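Local coordinates for dermonecrotic toxin (Pasteurella multocida, PDB 2EBF), which acts as a potent mitogen and osteolytic toxin that induces bone resorption and is associated with severe progressive atrophic rhinitis in pigs, at residues A[342-347]-A[368-373]; A[261-266]-A[290-295]. All blocks are in the same frame, centred on the assembly; numbering follows the deposited sequence.

Contact 1 (A[342-347]-A[368-373]); sequences DAIYGD and NTYRGV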
ATOM      1  N   ASP A 342     -25.220  -3.621   6.661  1.00 31.39           N
ATOM      2  CA  ASP A 342     -26.514  -3.418   6.011  1.00 32.19           C
ATOM      3  C   ASP A 342     -27.673  -4.099   6.755  1.00 32.82           C
ATOM      4  O   ASP A 342     -28.807  -3.614   6.707  1.00 32.57           O
ATOM      5  CB  ASP A 342     -26.471  -3.896   4.555  1.00 32.30           C
ATOM      6  CG  ASP A 342     -25.857  -2.868   3.605  1.00 34.14           C
ATOM      7  OD1 ASP A 342     -25.855  -1.650   3.919  1.00 34.20           O
ATOM      8  OD2 ASP A 342     -25.381  -3.281   2.523  1.00 33.64           O
ATOM      9  N   ALA A 343     -27.388  -5.220   7.425  1.00 32.71           N
ATOM     10  CA  ALA A 343     -28.392  -5.925   8.232  1.00 33.51           C
ATOM     11  C   ALA A 343     -28.874  -5.134   9.459  1.00 33.81           C
ATOM     12  O   ALA A 343     -30.008  -5.321   9.917  1.00 34.20           O
ATOM     13  CB  ALA A 343     -27.870  -7.291   8.657  1.00 33.25           C
ATOM     14  N   ILE A 344     -28.021  -4.265   9.996  1.00 33.92           N
ATOM     15  CA  ILE A 344     -28.398  -3.446  11.145  1.00 33.97           C
ATOM     16  C   ILE A 344     -28.888  -2.070  10.695  1.00 33.95           C
ATOM     17  O   ILE A 344     -29.961  -1.620  11.113  1.00 33.96           O
ATOM     18  CB  ILE A 344     -27.232  -3.270  12.173  1.00 34.24           C
ATOM     19  CG1 ILE A 344     -26.545  -4.605  12.502  1.00 35.33           C
ATOM     20  CG2 ILE A 344     -27.716  -2.564  13.443  1.00 34.26           C
ATOM     21  CD1 ILE A 344     -27.446  -5.656  13.131  1.00 37.82           C
ATOM     22  N   TYR A 345     -28.110  -1.413   9.834  1.00 33.21           N
ATOM     23  CA  TYR A 345     -28.345  -0.005   9.510  1.00 33.27           C
ATOM     24  C   TYR A 345     -28.798   0.259   8.077  1.00 33.42           C
ATOM     25  O   TYR A 345     -29.082   1.407   7.727  1.00 33.47           O
ATOM     26  CB  TYR A 345     -27.072   0.795   9.763  1.00 32.38           C
ATOM     27  CG  TYR A 345     -26.398   0.493  11.076  1.00 31.88           C
ATOM     28  CD1 TYR A 345     -25.256  -0.302  11.125  1.00 30.86           C
ATOM     29  CD2 TYR A 345     -26.893   1.011  12.273  1.00 31.22           C
ATOM     30  CE1 TYR A 345     -24.613  -0.578  12.340  1.00 30.46           C
ATOM     31  CE2 TYR A 345     -26.257   0.737  13.494  1.00 30.63           C
ATOM     32  CZ  TYR A 345     -25.123  -0.054  13.517  1.00 30.82           C
ATOM     33  OH  TYR A 345     -24.493  -0.321  14.717  1.00 31.68           O
ATOM     34  N   GLY A 346     -28.849  -0.787   7.253  1.00 34.00           N
ATOM     35  CA  GLY A 346     -29.050  -0.623   5.807  1.00 34.59           C
ATOM     36  C   GLY A 346     -30.450  -0.784   5.251  1.00 35.60           C
ATOM     37  O   GLY A 346     -30.656  -0.630   4.044  1.00 35.49           O
ATOM     38  N   ASP A 347     -31.416  -1.101   6.114  1.00 36.72           N
ATOM     39  CA  ASP A 347     -32.820  -1.159   5.712  1.00 37.48           C
ATOM     40  C   ASP A 347     -33.246   0.210   5.215  1.00 37.23           C
ATOM     41  O   ASP A 347     -32.775   1.230   5.726  1.00 36.79           O
ATOM     42  CB  ASP A 347     -33.714  -1.564   6.893  1.00 38.54           C
ATOM     43  CG  ASP A 347     -35.167  -1.774   6.481  1.00 40.45           C
ATOM     44  OD1 ASP A 347     -35.467  -2.839   5.893  1.00 44.12           O
ATOM     45  OD2 ASP A 347     -36.004  -0.879   6.735  1.00 42.28           O
ATOM     46  N   ASN A 368     -25.017   1.388  24.524  1.00 30.84           N
ATOM     47  CA  ASN A 368     -25.139   0.047  25.107  1.00 31.80           C
ATOM     48  C   ASN A 368     -25.198  -1.107  24.108  1.00 32.27           C
ATOM     49  O   ASN A 368     -24.717  -2.203  24.409  1.00 32.76           O
ATOM     50  CB  ASN A 368     -26.326  -0.019  26.074  1.00 32.11           C
ATOM     51  CG  ASN A 368     -26.221   0.999  27.199  1.00 33.04           C
ATOM     52  OD1 ASN A 368     -27.229   1.553  27.645  1.00 36.29           O
ATOM     53  ND2 ASN A 368     -25.008   1.243  27.671  1.00 33.72           N
ATOM     54  N   THR A 369     -25.767  -0.861  22.931  1.00 32.29           N
ATOM     55  CA  THR A 369     -25.875  -1.895  21.891  1.00 32.76           C
ATOM     56  C   THR A 369     -24.796  -1.748  20.808  1.00 32.96           C
ATOM     57  O   THR A 369     -24.034  -2.689  20.554  1.00 33.27           O
ATOM     58  CB  THR A 369     -27.289  -1.907  21.254  1.00 32.75           C
ATOM     59  OG1 THR A 369     -28.259  -2.224  22.257  1.00 32.90           O
ATOM     60  CG2 THR A 369     -27.391  -2.936  20.140  1.00 33.71           C
ATOM     61  N   TYR A 370     -24.730  -0.578  20.172  1.00 32.53           N
ATOM     62  CA  TYR A 370     -23.779  -0.373  19.077  1.00 32.57           C
ATOM     63  C   TYR A 370     -22.354  -0.149  19.573  1.00 32.92           C
ATOM     64  O   TYR A 370     -21.393  -0.385  18.833  1.00 33.46           O
ATOM     65  CB  TYR A 370     -24.196   0.793  18.189  1.00 32.44           C
ATOM     66  CG  TYR A 370     -25.618   0.759  17.679  1.00 32.36           C
ATOM     67  CD1 TYR A 370     -26.277  -0.449  17.433  1.00 32.76           C
ATOM     68  CD2 TYR A 370     -26.298   1.946  17.414  1.00 30.94           C
ATOM     69  CE1 TYR A 370     -27.590  -0.471  16.951  1.00 32.89           C
ATOM     70  CE2 TYR A 370     -27.608   1.937  16.929  1.00 32.39           C
ATOM     71  CZ  TYR A 370     -28.244   0.724  16.701  1.00 33.02           C
ATOM     72  OH  TYR A 370     -29.533   0.717  16.223  1.00 34.94           O
ATOM     73  N   ARG A 371     -22.235   0.321  20.815  1.00 32.53           N
ATOM     74  CA  ARG A 371     -20.944   0.631  21.454  1.00 32.92           C
ATOM     75  C   ARG A 371     -20.260   1.850  20.825  1.00 31.84           C
ATOM     76  O   ARG A 371     -19.122   2.166  21.150  1.00 31.93           O
ATOM     77  CB  ARG A 371     -19.999  -0.580  21.431  1.00 33.60           C
ATOM     78  CG  ARG A 371     -20.647  -1.906  21.855  1.00 37.20           C
ATOM     79  CD  ARG A 371     -20.583  -2.091  23.351  1.00 41.19           C
ATOM     80  NE  ARG A 371     -19.208  -1.926  23.808  1.00 44.51           N
ATOM     81  CZ  ARG A 371     -18.792  -2.120  25.051  1.00 45.94           C
ATOM     82  NH1 ARG A 371     -19.643  -2.505  25.998  1.00 46.71           N
ATOM     83  NH2 ARG A 371     -17.513  -1.930  25.345  1.00 46.57           N
ATOM     84  N   GLY A 372     -20.962   2.533  19.926  1.00 30.86           N
ATOM     85  CA  GLY A 372     -20.425   3.736  19.317  1.00 29.30           C
ATOM     86  C   GLY A 372     -21.377   4.385  18.340  1.00 28.70           C
ATOM     87  O   GLY A 372     -22.354   3.772  17.899  1.00 27.96           O
ATOM     88  N   VAL A 373     -21.082   5.639  18.016  1.00 27.62           N
ATOM     89  CA  VAL A 373     -21.824   6.375  17.005  1.00 27.32           C
ATOM     90  C   VAL A 373     -20.914   7.450  16.427  1.00 26.91           C
ATOM     91  O   VAL A 373     -20.021   7.944  17.108  1.00 26.70           O
ATOM     92  CB  VAL A 373     -23.155   6.982  17.565  1.00 27.39           C
ATOM     93  CG1 VAL A 373     -22.893   7.992  18.667  1.00 27.31           C
ATOM     94  CG2 VAL A 373     -23.998   7.604  16.444  1.00 25.96           C
TER

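Contact 2 (A[261-266]-A[290-295]); sequences LYIGHS and FTFFSM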
ATOM      1  N   LEU A 261      17.845  28.240   4.785  1.00 39.29           N
ATOM      2  CA  LEU A 261      16.760  28.029   5.744  1.00 38.35           C
ATOM      3  C   LEU A 261      16.355  26.558   5.790  1.00 38.32           C
ATOM      4  O   LEU A 261      16.070  25.948   4.758  1.00 37.67           O
ATOM      5  CB  LEU A 261      15.555  28.898   5.383  1.00 38.44           C
ATOM      6  CG  LEU A 261      14.192  28.668   6.041  1.00 37.70           C
ATOM      7  CD1 LEU A 261      14.182  29.127   7.487  1.00 37.67           C
ATOM      8  CD2 LEU A 261      13.114  29.383   5.245  1.00 37.78           C
ATOM      9  N   TYR A 262      16.333  26.009   7.001  1.00 37.89           N
ATOM     10  CA  TYR A 262      16.018  24.605   7.238  1.00 37.65           C
ATOM     11  C   TYR A 262      14.723  24.512   8.026  1.00 37.77           C
ATOM     12  O   TYR A 262      14.568  25.174   9.059  1.00 37.47           O
ATOM     13  CB  TYR A 262      17.156  23.938   8.012  1.00 37.64           C
ATOM     14  CG  TYR A 262      18.485  24.001   7.293  1.00 37.80           C
ATOM     15  CD1 TYR A 262      19.303  25.133   7.378  1.00 38.40           C
ATOM     16  CD2 TYR A 262      18.923  22.933   6.522  1.00 37.29           C
ATOM     17  CE1 TYR A 262      20.520  25.190   6.706  1.00 37.66           C
ATOM     18  CE2 TYR A 262      20.135  22.980   5.846  1.00 37.70           C
ATOM     19  CZ  TYR A 262      20.931  24.109   5.944  1.00 37.99           C
ATOM     20  OH  TYR A 262      22.130  24.141   5.270  1.00 37.45           O
ATOM     21  N   ILE A 263      13.797  23.692   7.531  1.00 37.47           N
ATOM     22  CA  ILE A 263      12.457  23.599   8.099  1.00 37.40           C
ATOM     23  C   ILE A 263      12.158  22.176   8.581  1.00 37.59           C
ATOM     24  O   ILE A 263      12.413  21.193   7.865  1.00 37.20           O
ATOM     25  CB  ILE A 263      11.390  24.085   7.080  1.00 37.26           C
ATOM     26  CG1 ILE A 263      11.596  25.575   6.765  1.00 37.01           C
ATOM     27  CG2 ILE A 263       9.976  23.829   7.595  1.00 37.71           C
ATOM     28  CD1 ILE A 263      10.954  26.045   5.469  1.00 35.72           C
ATOM     29  N   GLY A 264      11.615  22.081   9.796  1.00 37.40           N
ATOM     30  CA  GLY A 264      11.261  20.799  10.404  1.00 37.27           C
ATOM     31  C   GLY A 264       9.769  20.551  10.565  1.00 37.08           C
ATOM     32  O   GLY A 264       9.365  19.449  10.937  1.00 37.38           O
ATOM     33  N   HIS A 265       8.948  21.566  10.298  1.00 36.69           N
ATOM     34  CA  HIS A 265       7.491  21.411  10.332  1.00 36.27           C
ATOM     35  C   HIS A 265       7.011  21.004   8.960  1.00 35.87           C
ATOM     36  O   HIS A 265       7.408  21.596   7.962  1.00 35.97           O
ATOM     37  CB  HIS A 265       6.789  22.712  10.713  1.00 36.42           C
ATOM     38  CG  HIS A 265       7.288  23.330  11.978  1.00 36.99           C
ATOM     39  ND1 HIS A 265       6.669  23.134  13.192  1.00 38.29           N
ATOM     40  CD2 HIS A 265       8.338  24.151  12.216  1.00 37.92           C
ATOM     41  CE1 HIS A 265       7.319  23.805  14.128  1.00 39.43           C
ATOM     42  NE2 HIS A 265       8.335  24.430  13.560  1.00 38.88           N
ATOM     43  N   SER A 266       6.133  20.010   8.907  1.00 35.34           N
ATOM     44  CA  SER A 266       5.626  19.541   7.628  1.00 34.70           C
ATOM     45  C   SER A 266       4.690  20.574   7.009  1.00 34.76           C
ATOM     46  O   SER A 266       4.053  21.365   7.717  1.00 34.76           O
ATOM     47  CB  SER A 266       4.920  18.194   7.795  1.00 34.88           C
ATOM     48  OG  SER A 266       3.705  18.338   8.509  1.00 33.37           O
ATOM     49  N   PHE A 290       2.286  33.505   9.818  1.00 42.25           N
ATOM     50  CA  PHE A 290       1.503  33.635   8.595  1.00 42.33           C
ATOM     51  C   PHE A 290       2.305  34.340   7.499  1.00 42.14           C
ATOM     52  O   PHE A 290       2.287  33.917   6.341  1.00 42.05           O
ATOM     53  CB  PHE A 290       0.168  34.341   8.876  1.00 42.46           C
ATOM     54  CG  PHE A 290      -0.722  34.486   7.670  1.00 43.13           C
ATOM     55  CD1 PHE A 290      -0.953  35.740   7.109  1.00 44.64           C
ATOM     56  CD2 PHE A 290      -1.330  33.376   7.094  1.00 44.25           C
ATOM     57  CE1 PHE A 290      -1.776  35.883   5.986  1.00 45.00           C
ATOM     58  CE2 PHE A 290      -2.151  33.507   5.971  1.00 44.70           C
ATOM     59  CZ  PHE A 290      -2.376  34.763   5.417  1.00 44.04           C
ATOM     60  N   THR A 291       3.017  35.400   7.881  1.00 41.83           N
ATOM     61  CA  THR A 291       3.917  36.110   6.972  1.00 41.57           C
ATOM     62  C   THR A 291       4.983  35.155   6.439  1.00 41.37           C
ATOM     63  O   THR A 291       5.204  35.074   5.228  1.00 41.46           O
ATOM     64  CB  THR A 291       4.581  37.322   7.673  1.00 41.55           C
ATOM     65  OG1 THR A 291       3.567  38.173   8.228  1.00 40.95           O
ATOM     66  CG2 THR A 291       5.440  38.127   6.688  1.00 41.79           C
ATOM     67  N   PHE A 292       5.622  34.430   7.357  1.00 41.13           N
ATOM     68  CA  PHE A 292       6.643  33.439   7.029  1.00 41.13           C
ATOM     69  C   PHE A 292       6.133  32.390   6.036  1.00 40.84           C
ATOM     70  O   PHE A 292       6.795  32.097   5.037  1.00 40.94           O
ATOM     71  CB  PHE A 292       7.151  32.775   8.315  1.00 41.23           C
ATOM     72  CG  PHE A 292       8.056  31.598   8.082  1.00 41.97           C
ATOM     73  CD1 PHE A 292       9.425  31.781   7.895  1.00 42.34           C
ATOM     74  CD2 PHE A 292       7.538  30.299   8.055  1.00 42.14           C
ATOM     75  CE1 PHE A 292      10.271  30.692   7.677  1.00 42.73           C
ATOM     76  CE2 PHE A 292       8.373  29.201   7.842  1.00 42.07           C
ATOM     77  CZ  PHE A 292       9.743  29.397   7.652  1.00 42.61           C
ATOM     78  N   PHE A 293       4.950  31.848   6.309  1.00 40.70           N
ATOM     79  CA  PHE A 293       4.358  30.796   5.485  1.00 40.27           C
ATOM     80  C   PHE A 293       3.839  31.348   4.160  1.00 40.45           C
ATOM     81  O   PHE A 293       3.953  30.691   3.122  1.00 40.12           O
ATOM     82  CB  PHE A 293       3.238  30.084   6.265  1.00 40.16           C
ATOM     83  CG  PHE A 293       2.729  28.821   5.608  1.00 39.59           C
ATOM     84  CD1 PHE A 293       1.381  28.691   5.282  1.00 39.10           C
ATOM     85  CD2 PHE A 293       3.591  27.761   5.324  1.00 39.07           C
ATOM     86  CE1 PHE A 293       0.897  27.525   4.684  1.00 39.25           C
ATOM     87  CE2 PHE A 293       3.113  26.587   4.718  1.00 38.34           C
ATOM     88  CZ  PHE A 293       1.769  26.475   4.398  1.00 38.38           C
ATOM     89  N   SER A 294       3.285  32.560   4.199  1.00 40.51           N
ATOM     90  CA  SER A 294       2.780  33.233   2.997  1.00 40.88           C
ATOM     91  C   SER A 294       3.861  33.444   1.935  1.00 41.13           C
ATOM     92  O   SER A 294       3.596  33.300   0.738  1.00 41.08           O
ATOM     93  CB  SER A 294       2.148  34.582   3.357  1.00 40.83           C
ATOM     94  OG  SER A 294       0.972  34.389   4.117  1.00 40.99           O
ATOM     95  N   MET A 295       5.070  33.790   2.371  1.00 41.53           N
ATOM     96  CA  MET A 295       6.163  33.986   1.424  1.00 42.28           C
ATOM     97  C   MET A 295       6.831  32.692   0.995  1.00 41.45           C
ATOM     98  O   MET A 295       7.347  32.620  -0.117  1.00 41.84           O
ATOM     99  CB  MET A 295       7.187  35.030   1.886  1.00 42.39           C
ATOM    100  CG  MET A 295       7.860  34.819   3.222  1.00 42.99           C
ATOM    101  SD  MET A 295       8.616  36.405   3.657  1.00 44.82           S
ATOM    102  CE  MET A 295       9.258  36.075   5.290  1.00 43.17           C
TER

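Contact 1 (A[342-347]-A[368-373])
Tyr345 and Tyr370 meet in a T-shaped (edge-to-face) stack, the edge of Tyr345 directed at the face of Tyr370. The ring centroids of Tyr345 and Tyr370 lie 5.0 Å apart, and the ring planes stand at 72°. Tyr345 leads with its phenol end: OH sits above the base of the other ring, 3.3 Å from both CG and CD1 of Tyr370, while Tyr345 CE2 rests 3.8 Å from Tyr370 CZ near the far end. The two side chains run past one another head to tail, the phenol end of Tyr345 lying over the CB end of the Tyr370 ring. Tyr345 CG stands anti to the carbonyl carbon (chi1 -46°), a setting in which its ring reaches across to Tyr370.

Ile344 adds a smaller aliphatic contact. Its CG2 lies over the centre of the Tyr345 ring, 3.5 Å above its plane, and touches Tyr370 CE1 at 4.1 Å, so one methyl group packs against both rings.

No hydrogen bond joins the segments; the polar ends are satisfied elsewhere. Tyr345 OH bonds to Lys525 O, and Tyr370 OH pairs with the hydroxyl of Tyr350, whose ring also meets Tyr345 edge-to-face. These two bonds hold the phenol ends in place, so the ring stack does not have to satisfy them.

The contact joins the last turn of helix 339-345 to the end of helix 359-370. There Arg371 takes a positive phi (69°) and the chain turns into strand 372-376, an inner strand of the six-stranded mixed sheet. Pro527, in the loop before strand 528-531, packs against both tyrosines and Val373.

Contact 2 (A[261-266]-A[290-295])
A helix packs here on one face of a small antiparallel sheet: Phe292 of helix 288-300 reaches Leu261 and Ile263 of strand 260-263, the middle strand of three. Phe292 CG is anti to the backbone N (chi1 171°), and the ring extends from the helix with its outer end toward the strand. Its CE1 lies 4.0 Å from Leu261 CD2. Its CZ lies 4.1 Å from the same methyl and 4.2 Å from Ile263 CD1, so the end of the ring is shared by two residues spaced two apart on the strand. The two strand side chains point at the oncoming ring and meet it at a slant, neither squarely on its face nor along its edge. All three residues are buried, and the join is wholly apolar, with no hydrogen bond across it.

Within the helix, Ser294 OG bonds back to Phe290 O at 2.6 Å. That carbonyl also accepts the Ser294 backbone N, at 2.7 Å, from the other face of its plane, and OG lies over the centre of the Phe290 ring.

Leu242 of helix 234-248 touches both Leu261 and Phe292, while Met270 of helix 267-273 packs on Ile263. Several helices thus converge near this strand, in helix-on-sheet packing where apolar residues i and i+2 of an antiparallel strand meet a helix-borne aromatic ring.

In the fold
Both contacts lie within the C2 domain of the toxin's C-terminal region, yet they belong to separate parts of it. Contact 2 comes first along the chain and closes before contact 1 opens, so the two are in series. Their centres are about 45 Å apart and their nearest atoms about 27 Å apart, without touching; each centre is about 30 Å from that of the chain. They share no sheet: contact 2 packs against the three-stranded antiparallel sheet, whereas contact 1 sits where a helix leads into the six-stranded mixed sheet. Each is packing within its own part of the fold, contact 2 buried and contact 1 partly buried, in a large, extended molecule.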